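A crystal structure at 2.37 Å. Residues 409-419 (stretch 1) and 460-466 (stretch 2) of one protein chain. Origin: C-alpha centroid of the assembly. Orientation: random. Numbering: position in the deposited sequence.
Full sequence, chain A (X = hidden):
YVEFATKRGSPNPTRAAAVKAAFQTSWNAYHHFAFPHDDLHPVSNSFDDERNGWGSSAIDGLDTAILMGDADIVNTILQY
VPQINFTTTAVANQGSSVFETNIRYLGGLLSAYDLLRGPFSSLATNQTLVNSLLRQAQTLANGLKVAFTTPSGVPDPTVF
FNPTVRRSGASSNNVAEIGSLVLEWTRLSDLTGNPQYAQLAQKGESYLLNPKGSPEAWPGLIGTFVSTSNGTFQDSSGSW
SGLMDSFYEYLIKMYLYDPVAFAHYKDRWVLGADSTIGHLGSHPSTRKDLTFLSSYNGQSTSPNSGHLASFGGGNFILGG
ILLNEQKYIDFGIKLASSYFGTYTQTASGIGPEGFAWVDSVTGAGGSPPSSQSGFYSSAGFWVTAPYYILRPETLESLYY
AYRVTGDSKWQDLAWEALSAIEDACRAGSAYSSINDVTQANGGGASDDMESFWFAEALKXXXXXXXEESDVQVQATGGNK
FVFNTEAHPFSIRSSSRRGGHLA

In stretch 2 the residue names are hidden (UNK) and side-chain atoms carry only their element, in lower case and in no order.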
# COMPACT_ATOMS: atom_id res chain seq x y z
N LYS A 409 -22.06 -0.76 9.17
CA LYS A 409 -21.44 -1.88 9.84
C LYS A 409 -19.93 -1.85 9.59
O LYS A 409 -19.14 -2.16 10.48
CB LYS A 409 -22.01 -3.19 9.29
CG LYS A 409 -22.20 -4.28 10.34
CD LYS A 409 -20.91 -4.64 11.02
CE LYS A 409 -21.13 -4.85 12.51
NZ LYS A 409 -21.74 -3.65 13.17
N TRP A 410 -19.54 -1.46 8.38
CA TRP A 410 -18.13 -1.42 8.03
C TRP A 410 -17.39 -0.35 8.80
O TRP A 410 -16.24 -0.54 9.20
CB TRP A 410 -17.96 -1.22 6.52
CG TRP A 410 -18.53 -2.37 5.73
CD1 TRP A 410 -19.72 -2.39 5.07
CD2 TRP A 410 -17.97 -3.69 5.60
NE1 TRP A 410 -19.95 -3.64 4.54
CE2 TRP A 410 -18.89 -4.45 4.85
CE3 TRP A 410 -16.78 -4.29 6.04
CZ2 TRP A 410 -18.66 -5.80 4.53
CZ3 TRP A 410 -16.56 -5.63 5.73
CH2 TRP A 410 -17.49 -6.37 4.97
N GLN A 411 -18.05 0.78 9.02
CA GLN A 411 -17.43 1.84 9.79
C GLN A 411 -17.20 1.34 11.20
O GLN A 411 -16.19 1.65 11.81
CB GLN A 411 -18.33 3.06 9.82
CG GLN A 411 -18.54 3.68 8.47
CD GLN A 411 -19.44 4.87 8.54
OE1 GLN A 411 -20.60 4.75 8.94
NE2 GLN A 411 -18.93 6.03 8.16
N ASP A 412 -18.14 0.54 11.72
CA ASP A 412 -18.00 0.01 13.08
C ASP A 412 -16.79 -0.92 13.17
O ASP A 412 -16.04 -0.88 14.14
CB ASP A 412 -19.27 -0.72 13.51
CG ASP A 412 -20.47 0.20 13.66
OD1 ASP A 412 -21.62 -0.29 13.60
OD2 ASP A 412 -20.27 1.42 13.86
N LEU A 413 -16.60 -1.75 12.15
CA LEU A 413 -15.47 -2.67 12.15
C LEU A 413 -14.17 -1.88 12.11
O LEU A 413 -13.25 -2.16 12.87
CB LEU A 413 -15.55 -3.61 10.95
CG LEU A 413 -16.79 -4.51 10.93
CD1 LEU A 413 -16.77 -5.37 9.68
CD2 LEU A 413 -16.83 -5.37 12.20
N ALA A 414 -14.11 -0.88 11.23
CA ALA A 414 -12.91 -0.04 11.11
C ALA A 414 -12.62 0.65 12.44
O ALA A 414 -11.47 0.74 12.87
CB ALA A 414 -13.11 1.01 10.02
N TRP A 415 -13.69 1.13 13.08
CA TRP A 415 -13.58 1.82 14.36
C TRP A 415 -13.02 0.85 15.40
O TRP A 415 -12.17 1.22 16.21
CB TRP A 415 -14.96 2.32 14.81
CG TRP A 415 -14.95 3.04 16.12
CD1 TRP A 415 -15.68 2.75 17.23
CD2 TRP A 415 -14.15 4.19 16.46
NE1 TRP A 415 -15.40 3.63 18.24
CE2 TRP A 415 -14.46 4.52 17.80
CE3 TRP A 415 -13.20 4.96 15.77
CZ2 TRP A 415 -13.86 5.60 18.46
CZ3 TRP A 415 -12.60 6.03 16.43
CH2 TRP A 415 -12.93 6.34 17.76
N GLU A 416 -13.50 -0.39 15.37
CA GLU A 416 -13.00 -1.39 16.30
C GLU A 416 -11.52 -1.61 16.01
O GLU A 416 -10.73 -1.84 16.92
CB GLU A 416 -13.77 -2.70 16.16
CG GLU A 416 -15.18 -2.66 16.72
CD GLU A 416 -16.01 -3.86 16.30
OE1 GLU A 416 -15.46 -4.99 16.27
OE2 GLU A 416 -17.22 -3.69 16.01
N ALA A 417 -11.16 -1.54 14.72
CA ALA A 417 -9.77 -1.73 14.30
C ALA A 417 -8.88 -0.57 14.78
O ALA A 417 -7.84 -0.80 15.39
CB ALA A 417 -9.69 -1.88 12.78
N LEU A 418 -9.29 0.68 14.50
CA LEU A 418 -8.50 1.83 14.94
C LEU A 418 -8.36 1.81 16.47
O LEU A 418 -7.26 1.96 16.99
CB LEU A 418 -9.14 3.17 14.52
CG LEU A 418 -8.38 4.40 15.08
CD1 LEU A 418 -7.36 4.91 14.07
CD2 LEU A 418 -9.34 5.51 15.44
N SER A 419 -9.47 1.60 17.18
CA SER A 419 -9.45 1.56 18.65
C SER A 419 -8.47 0.52 19.20
O SER A 419 -7.70 0.82 20.13
CB SER A 419 -10.84 1.27 19.21
OG SER A 419 -11.77 2.26 18.81
N UNK A 460 -6.86 6.15 5.57
CA UNK A 460 -8.06 5.35 5.34
C UNK A 460 -9.01 5.40 6.53
O UNK A 460 -10.22 5.48 6.35
c UNK A 460 -5.73 3.21 3.54
c UNK A 460 -7.69 4.09 2.47
c UNK A 460 -5.77 3.44 1.15
c UNK A 460 -5.11 3.07 2.31
o UNK A 460 -5.14 3.33 -0.07
c UNK A 460 -7.07 3.95 1.23
c UNK A 460 -7.69 3.89 5.01
c UNK A 460 -7.03 3.72 3.65
N UNK A 461 -8.46 5.37 7.75
CA UNK A 461 -9.27 5.42 8.95
C UNK A 461 -10.10 6.70 8.99
O UNK A 461 -11.29 6.69 9.32
c UNK A 461 -8.38 5.33 10.19
N UNK A 462 -9.47 7.81 8.62
CA UNK A 462 -10.14 9.10 8.60
C UNK A 462 -11.23 9.19 7.52
O UNK A 462 -12.36 9.58 7.80
c UNK A 462 -10.42 13.44 6.89
c UNK A 462 -10.84 13.44 9.26
c UNK A 462 -9.82 12.19 7.01
c UNK A 462 -9.73 11.56 8.24
c UNK A 462 -9.12 10.20 8.36
o UNK A 462 -11.51 15.29 7.94
c UNK A 462 -10.93 14.06 8.03
c UNK A 462 -10.25 12.20 9.36
N UNK A 463 -10.87 8.83 6.29
CA UNK A 463 -11.79 8.90 5.17
C UNK A 463 -13.06 8.07 5.33
O UNK A 463 -14.10 8.42 4.78
c UNK A 463 -11.07 8.49 3.87
c UNK A 463 -9.97 9.46 3.42
c UNK A 463 -10.59 10.82 3.12
c UNK A 463 -9.24 8.91 2.18
N UNK A 464 -12.97 6.98 6.08
CA UNK A 464 -14.16 6.16 6.26
C UNK A 464 -15.18 6.84 7.20
O UNK A 464 -16.37 6.51 7.15
c UNK A 464 -14.93 3.78 6.50
c UNK A 464 -13.36 4.78 8.22
c UNK A 464 -14.58 2.32 6.73
c UNK A 464 -13.77 4.75 6.76
N UNK A 465 -14.73 7.81 8.00
CA UNK A 465 -15.62 8.54 8.92
C UNK A 465 -15.84 9.99 8.44
O UNK A 465 -16.77 10.67 8.88
c UNK A 465 -14.15 4.69 12.04
c UNK A 465 -15.72 6.25 11.07
c UNK A 465 -15.02 8.58 10.34
c UNK A 465 -13.13 5.64 11.90
c UNK A 465 -14.72 7.21 10.93
c UNK A 465 -15.44 5.00 11.62
c UNK A 465 -13.42 6.89 11.35
N UNK A 466 -14.98 10.45 7.53
CA UNK A 466 -15.02 11.81 6.99
C UNK A 466 -16.17 12.15 6.05
O UNK A 466 -16.95 11.29 5.64
c UNK A 466 -13.69 12.13 6.30

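Position 460 carries eight side-chain atoms beyond the backbone: one carbon, then a six-carbon ring bearing one oxygen at its far end. Its side chain stays out of reach of stretch 1, so the ring adds nothing to this contact. That pattern belongs to Tyr-460, whose largely apolar ring is compatible with its buried setting; its backbone O accepts a hydrogen bond from the N of position 464 at 3.1 Å, holding the helical turn together.

Position 461 has a single side-chain carbon. This CB points toward stretch 1 and lies 4.0 Å from CD1 of Leu-418. One carbon makes the residue Ala-461. Here the CA atoms of Ala-461 and Ala-414 are 6.9 Å apart, and a lone methyl suits so narrow a gap, giving the leucine a small apolar surface to rest on.

At position 462 one carbon again leads to a six-carbon ring with an oxygen attached, and the CA-to-CB bond points away from stretch 1, which the side chain does not touch. This is Tyr-462. The residue is partly exposed, a setting that a phenol tolerates well, since its ring is apolar and its hydroxyl polar.

Position 463 shows four carbons, forked at the second, with no heteroatom, and it too is out of reach of stretch 1. This is Leu-463, and its branched hydrocarbon side chain is in keeping with its buried setting.

Position 464 also has four carbons, but the fork comes at the first, and one arm is two carbons long; the end of that arm packs against Ala-414. This is Ile-464, with both chi1 and chi2 in the t well. The extended arm brings CD1 to 3.8 Å from CB of Ala-414 and 4.1 Å from the backbone O of Trp-410, while CG1 lies 4.1 Å from CG of Gln-411. A beta-branched aliphatic chain fills this space beside a small alanine without presenting any polar group.

Position 465 has one carbon followed by a ring of six carbons and no oxygen. Its CA-to-CB bond points sideways, but the end of the side chain comes nearer to stretch 1, and the ring reaches Gln-411 and Trp-415. These atoms identify Phe-465. CZ lies 3.7 Å from CB of Trp-415, and CE1 approaches the backbone O of Gln-411 to 3.4 Å at the ring edge, where the hydrogens carry slight positive charge. The Trp-415 six-membered ring turns its edge toward the phenylalanine face, with centroids 5.7 Å apart and planes at 86°.

Position 466 has one side-chain carbon, which points away and makes no contact with stretch 1. It is Ala-466, whose small methyl costs little at a partly exposed position beyond the contact.

The contact joins two helices running roughly antiparallel, at 147°, with axes 10.2 Å apart at closest approach. Ala-414 and Ala-461 keep the facing surfaces low, while Ile-464, Phe-465 and Leu-418 supply apolar bulk around them. One hydrogen bond crosses the contact: NE2 of Gln-411 donates to the backbone O of Ile-464 at 2.8 Å and 168°, a nearly straight geometry. It ties the buried glutamine amide to the neighbouring main chain and complements the apolar packing.

Stretch 2, residues 460-466: YAYLIFA
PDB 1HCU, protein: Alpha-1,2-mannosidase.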